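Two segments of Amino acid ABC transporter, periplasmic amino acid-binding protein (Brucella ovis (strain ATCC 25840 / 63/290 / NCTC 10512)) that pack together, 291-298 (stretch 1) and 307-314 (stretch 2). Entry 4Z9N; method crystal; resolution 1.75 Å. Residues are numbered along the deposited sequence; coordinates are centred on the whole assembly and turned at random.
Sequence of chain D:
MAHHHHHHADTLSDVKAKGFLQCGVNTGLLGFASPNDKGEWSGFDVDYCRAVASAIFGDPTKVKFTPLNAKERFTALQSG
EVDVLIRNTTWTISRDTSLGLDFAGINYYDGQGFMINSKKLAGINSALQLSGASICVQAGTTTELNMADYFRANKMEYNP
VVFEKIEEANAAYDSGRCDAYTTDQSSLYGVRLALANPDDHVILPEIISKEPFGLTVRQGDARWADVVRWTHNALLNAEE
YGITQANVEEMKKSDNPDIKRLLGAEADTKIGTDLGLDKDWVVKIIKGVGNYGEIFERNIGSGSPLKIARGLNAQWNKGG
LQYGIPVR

Stretch 1 (291-298) NYGEIFER
Stretch 2, residues 307-314: KIARGLNA

What backbones meet here, and in which direction do they run? Stretch 1 is helical from Tyr292 to Arg298, with phi/psi near -65/-40, easing to -73/-24 at Arg298, and the helix continues beyond it. Asn291 (-86/-180, chi1 p) caps its start: its OD1 accepts from Glu294 N at 3.0 Å and, weakly, from Gly293 N at 2.8 Å. Stretch 2 has no long regular element and runs antiparallel to the helix in register: CA to CA, Glu297 lies 8.3 Å from Lys307, Phe296 8.0 Å from Arg310, and Gly293 8.3 Å from Ala314. No direct hydrogen bond crosses between them, so packing and two waters make the contact.

How does stretch 2 first reach the helix? Lys307, at phi/psi 60/41, points away, and the chain then extends through Ile308 (-77/133) and Ala309 (-76/152). Ile308 (chi1 m, chi2 t) points sideways; its CG2 lies 4.2 Å from Phe296 CZ, an apolar contact, while its carbonyl O sits at the ring edge, 3.4 Å from Phe296 CE1. One water donates to both Ile308 O (3.0 Å) and Glu297 OE2 (2.7 Å). Ala309 turns its CB away.

Why does Arg310 dominate the middle? At phi/psi -54/-49 its CB points sideways, but chi1, chi2 and chi3, all m, with chi4 at -91°, bring the end of the side chain to the helix. Phe296 (chi1 t, chi2 -76°) points toward stretch 2 and offers a ring face to Arg310 CD, which stands 3.5 Å from the ring centroid and 11° off the normal, a CH-pi contact. Arg310 CZ, 5.2 Å from that centroid, adds at most a weak cation-pi attraction. Beyond the ring, Arg310 NH1 reaches 3.6 Å from Gly293 CA, where an ideal CB would be tight at 3.3 Å from the same NH1. Arg310 NH2 approaches the edge of the Tyr292 ring, 3.5 Å from CD2. A second water accepts from Arg310 NH1 and donates to Glu297 OE2, both at 2.9 Å, linking the opposite charges indirectly.

What holds the arginine and closes the contact? Gly311 has a positive phi (53/-121), which favours glycine, and Leu312 (-64/-22) forms a 3-10 turn. Asn313 N donates to Arg310 O at 2.7 Å; in return Asn313 O accepts from Arg310 NE (2.9 Å) and NH2 (3.0 Å), bracing the guanidinium. Asn313 (-97/12, chi1 m, chi2 -66°) points toward the helix, its CB 3.6 Å from Tyr292 OH and 4.0 Å from Phe296 CE2. Tyr292 (chi1 t, chi2 86°) points its CB toward stretch 2. Ala314 (-67/158) turns away.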

# COMPACT_ATOMS: atom_id res chain seq x y z
N ASN D 291 -9.72 16.11 -6.18
CA ASN D 291 -9.31 14.71 -5.99
C ASN D 291 -7.82 14.50 -6.30
O ASN D 291 -7.11 15.45 -6.68
CB ASN D 291 -10.19 13.75 -6.83
CG ASN D 291 -9.98 13.88 -8.34
OD1 ASN D 291 -8.85 13.96 -8.84
ND2 ASN D 291 -11.09 13.84 -9.08
N TYR D 292 -7.35 13.27 -6.16
CA TYR D 292 -5.94 12.95 -6.37
C TYR D 292 -5.43 13.42 -7.74
O TYR D 292 -4.35 13.98 -7.85
CB TYR D 292 -5.69 11.45 -6.23
CG TYR D 292 -4.23 11.08 -6.40
CD1 TYR D 292 -3.36 11.12 -5.32
CD2 TYR D 292 -3.73 10.70 -7.64
CE1 TYR D 292 -2.02 10.78 -5.47
CE2 TYR D 292 -2.39 10.37 -7.79
CZ TYR D 292 -1.54 10.41 -6.71
OH TYR D 292 -0.22 10.07 -6.88
N GLY D 293 -6.22 13.15 -8.78
CA GLY D 293 -5.81 13.49 -10.13
C GLY D 293 -5.71 14.99 -10.32
O GLY D 293 -4.84 15.49 -11.04
N GLU D 294 -6.62 15.71 -9.67
CA GLU D 294 -6.60 17.16 -9.75
C GLU D 294 -5.37 17.74 -9.06
O GLU D 294 -4.78 18.70 -9.56
CB GLU D 294 -7.88 17.74 -9.16
CG GLU D 294 -9.14 17.32 -9.91
CD GLU D 294 -10.35 18.08 -9.41
OE1 GLU D 294 -10.64 19.17 -9.97
OE2 GLU D 294 -10.99 17.60 -8.46
N ILE D 295 -4.97 17.14 -7.93
CA ILE D 295 -3.77 17.56 -7.22
C ILE D 295 -2.55 17.27 -8.09
O ILE D 295 -1.65 18.11 -8.20
CB ILE D 295 -3.65 16.86 -5.85
CG1 ILE D 295 -4.78 17.30 -4.92
CG2 ILE D 295 -2.30 17.14 -5.21
CD1 ILE D 295 -4.86 16.46 -3.64
N PHE D 296 -2.54 16.10 -8.71
CA PHE D 296 -1.44 15.69 -9.58
C PHE D 296 -1.30 16.67 -10.75
O PHE D 296 -0.23 17.22 -10.99
CB PHE D 296 -1.65 14.26 -10.10
CG PHE D 296 -0.44 13.66 -10.75
CD1 PHE D 296 -0.07 14.03 -12.03
CD2 PHE D 296 0.33 12.71 -10.08
CE1 PHE D 296 1.06 13.48 -12.63
CE2 PHE D 296 1.45 12.16 -10.68
CZ PHE D 296 1.82 12.55 -11.95
N GLU D 297 -2.39 16.89 -11.47
CA GLU D 297 -2.31 17.67 -12.69
C GLU D 297 -1.92 19.13 -12.49
O GLU D 297 -1.14 19.68 -13.28
CB GLU D 297 -3.65 17.59 -13.43
CG GLU D 297 -3.82 16.25 -14.13
CD GLU D 297 -2.68 15.98 -15.11
OE1 GLU D 297 -2.35 16.90 -15.88
OE2 GLU D 297 -2.12 14.86 -15.12
N ARG D 298 -2.46 19.79 -11.46
CA ARG D 298 -2.22 21.22 -11.29
C ARG D 298 -0.79 21.49 -10.81
O ARG D 298 -0.26 22.58 -11.01
CB ARG D 298 -3.23 21.82 -10.30
CG ARG D 298 -2.87 21.64 -8.83
CD ARG D 298 -3.76 22.47 -7.92
NE ARG D 298 -5.16 22.09 -8.07
CZ ARG D 298 -5.84 21.35 -7.19
NH1 ARG D 298 -5.26 20.95 -6.07
NH2 ARG D 298 -7.11 21.05 -7.43
N LYS D 307 5.08 18.69 -16.30
CA LYS D 307 4.57 17.79 -17.35
C LYS D 307 4.95 16.32 -17.13
O LYS D 307 5.30 15.61 -18.08
CB LYS D 307 5.07 18.22 -18.74
CG LYS D 307 4.92 19.70 -19.05
CD LYS D 307 3.48 20.10 -19.26
CE LYS D 307 3.40 21.52 -19.81
NZ LYS D 307 2.12 22.18 -19.44
N ILE D 308 4.89 15.86 -15.88
CA ILE D 308 5.13 14.46 -15.55
C ILE D 308 3.92 13.59 -15.90
O ILE D 308 2.79 13.94 -15.56
CB ILE D 308 5.49 14.32 -14.07
CG1 ILE D 308 6.74 15.15 -13.75
CG2 ILE D 308 5.63 12.85 -13.69
CD1 ILE D 308 7.19 15.04 -12.27
N ALA D 309 4.14 12.46 -16.56
CA ALA D 309 3.03 11.56 -16.88
C ALA D 309 2.63 10.80 -15.62
O ALA D 309 3.46 10.59 -14.74
CB ALA D 309 3.41 10.59 -17.98
N ARG D 310 1.36 10.40 -15.54
CA ARG D 310 0.88 9.67 -14.35
C ARG D 310 1.74 8.44 -14.06
O ARG D 310 2.19 8.24 -12.93
CB ARG D 310 -0.59 9.26 -14.52
CG ARG D 310 -1.61 10.41 -14.36
CD ARG D 310 -1.66 11.00 -12.94
NE ARG D 310 -2.29 10.09 -11.98
CZ ARG D 310 -3.59 10.08 -11.68
NH1 ARG D 310 -4.44 10.93 -12.28
NH2 ARG D 310 -4.05 9.22 -10.79
N GLY D 311 1.98 7.63 -15.08
CA GLY D 311 2.84 6.47 -14.94
C GLY D 311 2.44 5.56 -13.80
O GLY D 311 1.31 5.08 -13.74
N LEU D 312 3.36 5.35 -12.87
CA LEU D 312 3.08 4.49 -11.71
C LEU D 312 1.99 5.07 -10.85
O LEU D 312 1.37 4.36 -10.07
CB LEU D 312 4.34 4.29 -10.86
CG LEU D 312 5.50 3.57 -11.51
CD1 LEU D 312 6.68 3.54 -10.52
CD2 LEU D 312 5.06 2.17 -11.91
N ASN D 313 1.78 6.39 -10.96
CA ASN D 313 0.81 7.04 -10.09
C ASN D 313 -0.53 7.22 -10.77
O ASN D 313 -1.41 7.92 -10.25
CB ASN D 313 1.38 8.36 -9.60
CG ASN D 313 2.61 8.14 -8.76
OD1 ASN D 313 2.51 7.57 -7.67
ND2 ASN D 313 3.78 8.48 -9.29
N ALA D 314 -0.72 6.55 -11.90
CA ALA D 314 -2.05 6.42 -12.45
C ALA D 314 -2.87 5.53 -11.52
O ALA D 314 -2.32 4.78 -10.71
CB ALA D 314 -2.03 5.81 -13.87
O HOH W 1 -4.19 12.99 -14.29
O HOH W 2 -0.04 13.88 -16.53